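Local coordinates for cellulosomal scaffoldin (Acetivibrio cellulolyticus, PDB 3ZUC), which binds crystalline cellulose through this family 3b carbohydrate-binding module, one domain of a much longer cellulosome-organising protein, at residues Leu6-Phe11 and Phe26-Thr31; Lys42-Phe47 and Lys138-Ser143. All coordinates share one frame; numbering follows the deposited sequence.

Contact 1. Residues Leu6-Phe11 and Phe26-Thr31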
ATOM      1  N   LEU A   6      -3.052   5.312  13.393  1.00 10.87           N
ATOM      2  CA  LEU A   6      -2.070   4.867  12.422  1.00 10.26           C
ATOM      3  C   LEU A   6      -1.897   5.965  11.373  1.00  9.44           C
ATOM      4  O   LEU A   6      -2.807   6.225  10.587  1.00 10.32           O
ATOM      5  CB  LEU A   6      -2.522   3.570  11.744  1.00 10.28           C
ATOM      6  CG  LEU A   6      -1.408   2.904  10.942  1.00 10.99           C
ATOM      7  CD1 LEU A   6      -0.399   2.283  11.894  1.00 12.19           C
ATOM      8  CD2 LEU A   6      -1.977   1.884   9.976  1.00 12.30           C
ATOM      9  N   LYS A   7      -0.727   6.594  11.374  0.55  9.83           N
ATOM     10  CA  LYS A   7      -0.382   7.580  10.368  0.55 10.31           C
ATOM     11  C   LYS A   7       0.306   6.854   9.212  0.55  9.15           C
ATOM     12  O   LYS A   7       1.186   6.011   9.430  0.55  9.07           O
ATOM     13  CB  LYS A   7       0.546   8.625  10.982  0.55 12.03           C
ATOM     14  CG  LYS A   7       1.003   9.707  10.028  0.55 13.41           C
ATOM     15  CD  LYS A   7       1.796  10.766  10.758  0.55 14.83           C
ATOM     16  CE  LYS A   7       3.239  10.824  10.264  0.55 16.62           C
ATOM     17  NZ  LYS A   7       4.090  11.830  10.976  0.55 18.13           N
ATOM     18  N   VAL A   8      -0.072   7.212   7.989  1.00  8.64           N
ATOM     19  CA  VAL A   8       0.411   6.546   6.801  1.00  8.41           C
ATOM     20  C   VAL A   8       1.139   7.548   5.925  1.00  8.97           C
ATOM     21  O   VAL A   8       0.589   8.583   5.542  1.00 12.46           O
ATOM     22  CB  VAL A   8      -0.757   5.895   6.021  1.00  8.64           C
ATOM     23  CG1 VAL A   8      -0.221   5.160   4.808  1.00  9.45           C
ATOM     24  CG2 VAL A   8      -1.537   4.960   6.930  1.00  8.80           C
ATOM     25  N   GLU A   9       2.394   7.256   5.633  1.00  7.53           N
ATOM     26  CA  GLU A   9       3.179   8.021   4.686  1.00  7.52           C
ATOM     27  C   GLU A   9       3.553   7.090   3.523  1.00  6.96           C
ATOM     28  O   GLU A   9       3.554   5.858   3.673  1.00  7.10           O
ATOM     29  CB  GLU A   9       4.445   8.544   5.350  1.00  8.61           C
ATOM     30  CG  GLU A   9       4.242   9.498   6.491  1.00  9.95           C
ATOM     31  CD  GLU A   9       5.545   9.637   7.242  1.00 11.47           C
ATOM     32  OE1 GLU A   9       5.828   8.796   8.108  1.00 11.93           O
ATOM     33  OE2 GLU A   9       6.339  10.536   6.907  1.00 13.79           O
ATOM     34  N   PHE A  10       3.925   7.678   2.392  1.00  6.88           N
ATOM     35  CA  PHE A  10       4.067   6.907   1.188  1.00  6.86           C
ATOM     36  C   PHE A  10       5.000   7.603   0.204  1.00  7.00           C
ATOM     37  O   PHE A  10       5.031   8.837   0.154  1.00  8.16           O
ATOM     38  CB  PHE A  10       2.683   6.752   0.515  1.00  7.25           C
ATOM     39  CG  PHE A  10       2.713   5.878  -0.715  1.00  7.04           C
ATOM     40  CD1 PHE A  10       2.718   4.503  -0.587  1.00  6.95           C
ATOM     41  CD2 PHE A  10       2.807   6.426  -1.979  1.00  7.69           C
ATOM     42  CE1 PHE A  10       2.840   3.689  -1.689  1.00  7.54           C
ATOM     43  CE2 PHE A  10       2.912   5.603  -3.085  1.00  8.17           C
ATOM     44  CZ  PHE A  10       2.942   4.244  -2.914  1.00  8.17           C
ATOM     45  N   PHE A  11       5.691   6.818  -0.628  1.00  6.68           N
ATOM     46  CA  PHE A  11       6.226   7.304  -1.896  1.00  7.04           C
ATOM     47  C   PHE A  11       6.458   6.110  -2.805  1.00  6.50           C
ATOM     48  O   PHE A  11       6.403   4.955  -2.378  1.00  6.88           O
ATOM     49  CB  PHE A  11       7.482   8.191  -1.751  1.00  7.69           C
ATOM     50  CG  PHE A  11       8.770   7.482  -1.370  1.00  7.83           C
ATOM     51  CD1 PHE A  11       8.995   7.041  -0.083  1.00  8.53           C
ATOM     52  CD2 PHE A  11       9.783   7.338  -2.294  1.00  8.60           C
ATOM     53  CE1 PHE A  11      10.195   6.455   0.287  1.00  9.57           C
ATOM     54  CE2 PHE A  11      10.994   6.748  -1.940  1.00  9.50           C
ATOM     55  CZ  PHE A  11      11.204   6.316  -0.650  1.00  9.75           C
ATOM     56  N   PHE A  26       5.508   2.236   1.946  1.00  6.45           N
ATOM     57  CA  PHE A  26       4.709   2.812   2.998  1.00  6.65           C
ATOM     58  C   PHE A  26       5.530   2.946   4.274  1.00  6.88           C
ATOM     59  O   PHE A  26       6.359   2.085   4.577  1.00  7.89           O
ATOM     60  CB  PHE A  26       3.532   1.891   3.356  1.00  7.40           C
ATOM     61  CG  PHE A  26       2.460   1.763   2.309  1.00  7.56           C
ATOM     62  CD1 PHE A  26       2.559   0.872   1.269  1.00  8.90           C
ATOM     63  CD2 PHE A  26       1.305   2.527   2.406  1.00  8.14           C
ATOM     64  CE1 PHE A  26       1.490   0.775   0.331  1.00 10.28           C
ATOM     65  CE2 PHE A  26       0.270   2.415   1.509  1.00  9.85           C
ATOM     66  CZ  PHE A  26       0.371   1.561   0.492  1.00 10.21           C
ATOM     67  N   ARG A  27       5.255   3.983   5.055  1.00  7.03           N
ATOM     68  CA  ARG A  27       5.735   4.070   6.430  1.00  7.57           C
ATOM     69  C   ARG A  27       4.520   4.248   7.313  1.00  7.22           C
ATOM     70  O   ARG A  27       3.732   5.174   7.120  1.00  7.99           O
ATOM     71  CB  ARG A  27       6.738   5.209   6.633  1.00  8.67           C
ATOM     72  CG  ARG A  27       7.259   5.263   8.079  1.00  9.51           C
ATOM     73  CD  ARG A  27       8.556   6.024   8.200  1.00 10.88           C
ATOM     74  NE  ARG A  27       8.371   7.426   7.889  1.00 11.37           N
ATOM     75  CZ  ARG A  27       9.372   8.267   7.681  1.00 13.01           C
ATOM     76  NH1 ARG A  27      10.627   7.834   7.730  1.00 13.68           N
ATOM     77  NH2 ARG A  27       9.108   9.531   7.418  1.00 14.00           N
ATOM     78  N   LEU A  28       4.373   3.333   8.258  1.00  7.12           N
ATOM     79  CA  LEU A  28       3.239   3.307   9.162  1.00  7.38           C
ATOM     80  C   LEU A  28       3.716   3.684  10.549  1.00  7.88           C
ATOM     81  O   LEU A  28       4.642   3.060  11.061  1.00  8.76           O
ATOM     82  CB  LEU A  28       2.633   1.911   9.215  1.00  8.08           C
ATOM     83  CG  LEU A  28       2.306   1.276   7.863  1.00  8.61           C
ATOM     84  CD1 LEU A  28       1.712  -0.109   8.088  1.00  9.58           C
ATOM     85  CD2 LEU A  28       1.429   2.158   6.978  1.00  9.32           C
ATOM     86  N   THR A  29       3.071   4.674  11.168  1.00  8.24           N
ATOM     87  CA  THR A  29       3.457   5.144  12.498  1.00  9.33           C
ATOM     88  C   THR A  29       2.292   5.033  13.451  1.00  9.43           C
ATOM     89  O   THR A  29       1.190   5.490  13.148  1.00 10.06           O
ATOM     90  CB  THR A  29       3.936   6.609  12.454  1.00 10.82           C
ATOM     91  OG1 THR A  29       5.020   6.741  11.532  1.00 11.35           O
ATOM     92  CG2 THR A  29       4.415   7.085  13.837  1.00 12.09           C
ATOM     93  N   ASN A  30       2.536   4.402  14.592  1.00  9.77           N
ATOM     94  CA  ASN A  30       1.560   4.398  15.668  1.00 10.56           C
ATOM     95  C   ASN A  30       1.715   5.693  16.458  1.00 11.51           C
ATOM     96  O   ASN A  30       2.697   5.866  17.157  1.00 12.74           O
ATOM     97  CB  ASN A  30       1.780   3.181  16.563  1.00 10.96           C
ATOM     98  CG  ASN A  30       0.766   3.079  17.666  1.00 11.50           C
ATOM     99  OD1 ASN A  30      -0.013   4.001  17.914  1.00 12.83           O
ATOM    100  ND2 ASN A  30       0.760   1.954  18.343  1.00 11.55           N
ATOM    101  N   THR A  31       0.767   6.614  16.291  1.00 12.00           N
ATOM    102  CA  THR A  31       0.855   7.925  16.924  1.00 14.24           C
ATOM    103  C   THR A  31       0.158   7.960  18.275  1.00 16.55           C
ATOM    104  O   THR A  31       0.018   9.021  18.879  1.00 19.28           O
ATOM    105  CB  THR A  31       0.242   9.005  16.017  1.00 14.77           C
ATOM    106  OG1 THR A  31      -1.144   8.729  15.807  1.00 15.65           O
ATOM    107  CG2 THR A  31       0.947   9.047  14.686  1.00 15.38           C
TER
HETATM  108  O   HOH W   1       3.973   7.235   9.175  1.00 11.56           O
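Glu-9 and Arg-27 face each other as a hydrogen-bonded pair of two antiparallel strands, and their side chains run side by side, pointing the same way. Followed outward, the glutamate begins with CB packed 3.9 Å from Arg-27 O. Its CG stands anti to the carbonyl carbon (chi1 -63°), and the chain then stays extended, carrying CD to the edge of the guanidinium in its plane. The tip is gripped side-on: OE1 accepts from Arg-27 NE at 2.9 Å, the donor lying above the carboxylate plane, while OE2 accepts from Arg-27 NH2 at 3.0 Å on its syn side, though tilted out of the carboxylate plane. The two flat groups are turned 39° apart, so the fork is twisted rather than coplanar. OE1 is also 2.6 Å from water 1, which links it to Arg-27 O and Thr-29 OG1. Tyr-133, from a loop, touches both members of the salt bridge.

The face bearing Val-8 and Phe-10 is mostly apolar. Phe-10 turns its edge to the face of Phe-26 with planes at 67°, CD1 sitting 3.7 Å above the Phe-26 plane and over its centre. Val-8 CG1 comes to the rim of the same ring, 3.9 Å from Phe-26 CD2, and Leu-28 CD2 lies 4.1 Å from that methyl group. Backbone bonds in both directions join Lys-7 with Thr-29 and Glu-9 with Arg-27.

Alternation along the strands thus largely separates two chemistries within one sheet of the beta-sandwich. Hydrocarbon and aromatic groups dominate one face, with Asn-30 a polar exception, its ND2 bonded to Leu-98 O and Asn-34 O; on the other, the buried carboxylate of Glu-9 is compensated by a two-nitrogen grip and a water, an environment that would probably keep it ionised.

Contact 2. Residues Lys42-Phe47 and Lys138-Ser143; sequences KLHYYF and KVTAYS. With EDO (1,2-ethanediol), chain C.
His-44 and Tyr-142 cross at about a right angle as side chains, and the tyrosine lies over the imidazole: Tyr-142 CE1 is 3.4 Å above the His-44 ring plane, over its centre. With the planes inclined at 42°, the pair is oblique, neither a stack nor edge-to-face. Hydrogen bonds at both nitrogens help to fix the rotation of the imidazole. ND1 donates to Tyr-46 OH at 2.8 Å, almost exactly in the ring plane, and NE2 is bonded to Glu-88, whose negative charge would probably polarise the ring.

Tyr-46 and Tyr-142 approach tip to tip, their OH atoms 3.1 Å apart. Thr-140 reaches the same cluster because its OG1 lies between the backbone N and the carbonyl carbon (chi1 57°); from there OG1 donates to Tyr-142 OH at 2.9 Å and sits 3.2 Å from His-44 CB. Glu-152 is hydrogen-bonded to Tyr-142 OH, and a 1,2-ethanediol, probably from the crystallisation liquor, places its O2 2.6 Å from Tyr-46 OH.

Leu-43 and Ala-141 make an apolar contact on the other face, Leu-43 CD2 to Ala-141 CB 3.7 Å. Near the start of 138-143, Val-139 CG1 packs 4.0 Å from Tyr-45 CD2. Backbone bonds pair Lys-42 with Tyr-142 and His-44 with Thr-140; the bond from Thr-140 N is the longest of the four.

No helix is involved. Strand 42-47 has 83-91 on its other side, from which Tyr-86 stacks on His-44, while 146-149 follows beyond 140-143. Leu-43 and Val-139 reach across to Phe-26 of the facing sheet.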
ATOM      1  N   LYS A  42      -4.810  -3.374   6.915  0.60  5.98           N
ATOM      2  CA  LYS A  42      -4.680  -3.552   5.474  0.60  5.72           C
ATOM      3  C   LYS A  42      -4.298  -2.213   4.853  0.60  5.42           C
ATOM      4  O   LYS A  42      -4.599  -1.151   5.421  0.60  5.54           O
ATOM      5  CB  LYS A  42      -5.994  -4.056   4.842  0.60  6.32           C
ATOM      6  CG  LYS A  42      -6.546  -5.342   5.489  0.60  7.93           C
ATOM      7  CD  LYS A  42      -7.891  -5.791   4.942  0.60 10.65           C
ATOM      8  CE  LYS A  42      -8.336  -7.101   5.607  0.60 13.06           C
ATOM      9  NZ  LYS A  42      -9.766  -7.414   5.355  0.60 15.22           N
ATOM     10  N   LEU A  43      -3.667  -2.272   3.683  1.00  5.30           N
ATOM     11  CA  LEU A  43      -3.309  -1.083   2.917  1.00  5.40           C
ATOM     12  C   LEU A  43      -3.798  -1.255   1.490  1.00  4.95           C
ATOM     13  O   LEU A  43      -3.744  -2.362   0.959  1.00  5.73           O
ATOM     14  CB  LEU A  43      -1.781  -0.887   2.873  1.00  5.63           C
ATOM     15  CG  LEU A  43      -1.063  -0.952   4.215  1.00  6.48           C
ATOM     16  CD1 LEU A  43       0.437  -0.975   4.022  1.00  7.36           C
ATOM     17  CD2 LEU A  43      -1.481   0.195   5.108  1.00  8.29           C
ATOM     18  N   HIS A  44      -4.248  -0.172   0.852  1.00  4.98           N
ATOM     19  CA  HIS A  44      -4.600  -0.200  -0.567  1.00  5.12           C
ATOM     20  C   HIS A  44      -3.779   0.795  -1.391  1.00  5.02           C
ATOM     21  O   HIS A  44      -3.560   1.939  -0.979  1.00  5.94           O
ATOM     22  CB  HIS A  44      -6.068   0.161  -0.826  1.00  5.51           C
ATOM     23  CG  HIS A  44      -7.052  -0.844  -0.349  1.00  5.62           C
ATOM     24  ND1 HIS A  44      -8.411  -0.638  -0.451  1.00  6.18           N
ATOM     25  CD2 HIS A  44      -6.888  -2.058   0.210  1.00  6.06           C
ATOM     26  CE1 HIS A  44      -9.048  -1.686   0.044  1.00  6.28           C
ATOM     27  NE2 HIS A  44      -8.145  -2.564   0.452  1.00  6.39           N
ATOM     28  N   TYR A  45      -3.415   0.332  -2.577  1.00  4.95           N
ATOM     29  CA  TYR A  45      -2.799   1.149  -3.627  1.00  5.08           C
ATOM     30  C   TYR A  45      -3.666   1.005  -4.882  1.00  4.96           C
ATOM     31  O   TYR A  45      -3.829  -0.112  -5.387  1.00  5.47           O
ATOM     32  CB  TYR A  45      -1.370   0.695  -3.899  1.00  5.50           C
ATOM     33  CG  TYR A  45      -0.629   1.558  -4.892  1.00  5.41           C
ATOM     34  CD1 TYR A  45      -0.700   1.316  -6.257  1.00  5.57           C
ATOM     35  CD2 TYR A  45       0.127   2.647  -4.462  1.00  5.59           C
ATOM     36  CE1 TYR A  45      -0.034   2.127  -7.167  1.00  5.70           C
ATOM     37  CE2 TYR A  45       0.789   3.465  -5.358  1.00  5.69           C
ATOM     38  CZ  TYR A  45       0.717   3.198  -6.711  1.00  5.83           C
ATOM     39  OH  TYR A  45       1.425   4.026  -7.559  1.00  6.25           O
ATOM     40  N   TYR A  46      -4.218   2.113  -5.364  1.00  4.75           N
ATOM     41  CA  TYR A  46      -5.182   2.143  -6.461  1.00  5.22           C
ATOM     42  C   TYR A  46      -4.524   2.556  -7.773  1.00  5.22           C
ATOM     43  O   TYR A  46      -3.721   3.497  -7.815  1.00  5.51           O
ATOM     44  CB  TYR A  46      -6.284   3.160  -6.132  1.00  5.39           C
ATOM     45  CG  TYR A  46      -7.094   2.817  -4.911  1.00  5.44           C
ATOM     46  CD1 TYR A  46      -8.191   1.970  -5.013  1.00  5.58           C
ATOM     47  CD2 TYR A  46      -6.771   3.307  -3.654  1.00  5.57           C
ATOM     48  CE1 TYR A  46      -8.950   1.619  -3.922  1.00  6.06           C
ATOM     49  CE2 TYR A  46      -7.524   2.964  -2.548  1.00  6.28           C
ATOM     50  CZ  TYR A  46      -8.613   2.119  -2.672  1.00  6.19           C
ATOM     51  OH  TYR A  46      -9.359   1.807  -1.552  1.00  6.78           O
ATOM     52  N   PHE A  47      -4.895   1.876  -8.852  1.00  4.87           N
ATOM     53  CA  PHE A  47      -4.244   2.106 -10.121  1.00  5.10           C
ATOM     54  C   PHE A  47      -5.137   1.661 -11.275  1.00  5.16           C
ATOM     55  O   PHE A  47      -6.147   0.981 -11.078  1.00  5.32           O
ATOM     56  CB  PHE A  47      -2.873   1.378 -10.154  1.00  5.26           C
ATOM     57  CG  PHE A  47      -2.957  -0.128 -10.052  1.00  5.21           C
ATOM     58  CD1 PHE A  47      -3.124  -0.767  -8.826  1.00  5.41           C
ATOM     59  CD2 PHE A  47      -2.831  -0.929 -11.188  1.00  5.58           C
ATOM     60  CE1 PHE A  47      -3.182  -2.150  -8.742  1.00  5.74           C
ATOM     61  CE2 PHE A  47      -2.880  -2.301 -11.104  1.00  5.92           C
ATOM     62  CZ  PHE A  47      -3.051  -2.923  -9.879  1.00  5.63           C
ATOM     63  N   LYS A 138      -3.991   9.488  -0.906  1.00  6.55           N
ATOM     64  CA  LYS A 138      -4.416   8.745  -2.093  1.00  6.70           C
ATOM     65  C   LYS A 138      -4.072   7.260  -1.997  1.00  6.08           C
ATOM     66  O   LYS A 138      -4.377   6.513  -2.921  1.00  6.57           O
ATOM     67  CB  LYS A 138      -3.826   9.355  -3.361  1.00  8.71           C
ATOM     68  CG  LYS A 138      -4.176  10.810  -3.567  1.00 11.56           C
ATOM     69  CD  LYS A 138      -5.651  11.021  -3.577  1.00 14.86           C
ATOM     70  CE  LYS A 138      -6.022  12.472  -3.936  1.00 18.07           C
ATOM     71  NZ  LYS A 138      -5.673  13.506  -2.941  1.00 20.07           N
ATOM     72  N   VAL A 139      -3.455   6.844  -0.899  1.00  5.90           N
ATOM     73  CA  VAL A 139      -3.460   5.449  -0.465  1.00  5.56           C
ATOM     74  C   VAL A 139      -4.356   5.365   0.768  1.00  5.74           C
ATOM     75  O   VAL A 139      -4.546   6.364   1.465  1.00  6.68           O
ATOM     76  CB  VAL A 139      -2.039   4.895  -0.177  1.00  6.06           C
ATOM     77  CG1 VAL A 139      -1.241   4.816  -1.457  1.00  6.46           C
ATOM     78  CG2 VAL A 139      -1.311   5.735   0.887  1.00  6.88           C
ATOM     79  N   THR A 140      -4.914   4.189   1.008  1.00  5.60           N
ATOM     80  CA  THR A 140      -5.792   4.009   2.157  1.00  5.54           C
ATOM     81  C   THR A 140      -5.283   2.917   3.074  1.00  5.37           C
ATOM     82  O   THR A 140      -4.519   2.023   2.661  1.00  5.72           O
ATOM     83  CB  THR A 140      -7.248   3.753   1.728  1.00  5.67           C
ATOM     84  OG1 THR A 140      -7.244   2.609   0.875  1.00  5.83           O
ATOM     85  CG2 THR A 140      -7.850   4.957   1.008  1.00  6.51           C
ATOM     86  N   ALA A 141      -5.714   2.985   4.329  1.00  5.70           N
ATOM     87  CA  ALA A 141      -5.436   1.929   5.291  1.00  5.77           C
ATOM     88  C   ALA A 141      -6.696   1.635   6.072  1.00  5.53           C
ATOM     89  O   ALA A 141      -7.601   2.478   6.173  1.00  6.11           O
ATOM     90  CB  ALA A 141      -4.319   2.318   6.259  1.00  6.44           C
ATOM     91  N   TYR A 142      -6.723   0.431   6.624  1.00  5.99           N
ATOM     92  CA  TYR A 142      -7.879  -0.150   7.291  1.00  6.10           C
ATOM     93  C   TYR A 142      -7.434  -0.856   8.547  1.00  6.43           C
ATOM     94  O   TYR A 142      -6.325  -1.407   8.592  1.00  7.12           O
ATOM     95  CB  TYR A 142      -8.570  -1.196   6.379  1.00  6.55           C
ATOM     96  CG  TYR A 142      -8.942  -0.611   5.047  1.00  6.18           C
ATOM     97  CD1 TYR A 142      -7.982  -0.462   4.055  1.00  6.40           C
ATOM     98  CD2 TYR A 142     -10.219  -0.127   4.795  1.00  6.45           C
ATOM     99  CE1 TYR A 142      -8.263   0.180   2.876  1.00  6.28           C
ATOM    100  CE2 TYR A 142     -10.526   0.494   3.598  1.00  6.25           C
ATOM    101  CZ  TYR A 142      -9.529   0.675   2.646  1.00  6.08           C
ATOM    102  OH  TYR A 142      -9.756   1.342   1.483  1.00  6.53           O
ATOM    103  N   SER A 143      -8.321  -0.885   9.542  1.00  7.02           N
ATOM    104  CA  SER A 143      -8.210  -1.759  10.687  1.00  7.96           C
ATOM    105  C   SER A 143      -9.367  -2.748  10.632  1.00  7.83           C
ATOM    106  O   SER A 143     -10.091  -2.804   9.639  1.00  8.58           O
ATOM    107  CB  SER A 143      -8.296  -0.955  11.978  1.00 10.09           C
ATOM    108  OG  SER A 143      -9.595  -0.480  12.130  1.00 12.42           O
TER
HETATM  109  C1  EDO C1155     -12.765  -0.620  -1.451  0.57  9.34           C
HETATM  110  O1  EDO C1155     -11.947  -0.557  -0.287  0.57  8.38           O
HETATM  111  C2  EDO C1155     -12.093   0.106  -2.598  0.57 10.13           C
HETATM  112  O2  EDO C1155     -11.857   1.475  -2.249  0.57  8.31           O

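Overall arrangement
Each contact joins neighbouring antiparallel strands, but in different sheets: contact 1 in the one containing 24-30 and 6-12, contact 2 in the one containing 42-47 and 140-143. Both are largely buried, and their largely apolar faces meet in the core of the sandwich, where Phe-10 CZ comes 3.3 Å from Tyr-45 CE2 and Val-8 CG2 lies 3.9 Å from Ala-141 CB. Measured from the centre of each contact to the centre of the chain, contact 2 is nearer, about 5 Å against about 10 Å. Their polar faces point away from this shared interior and differ in kind: contact 1 relies on an ion pair and a water, contact 2 on an imidazole and hydroxyl network.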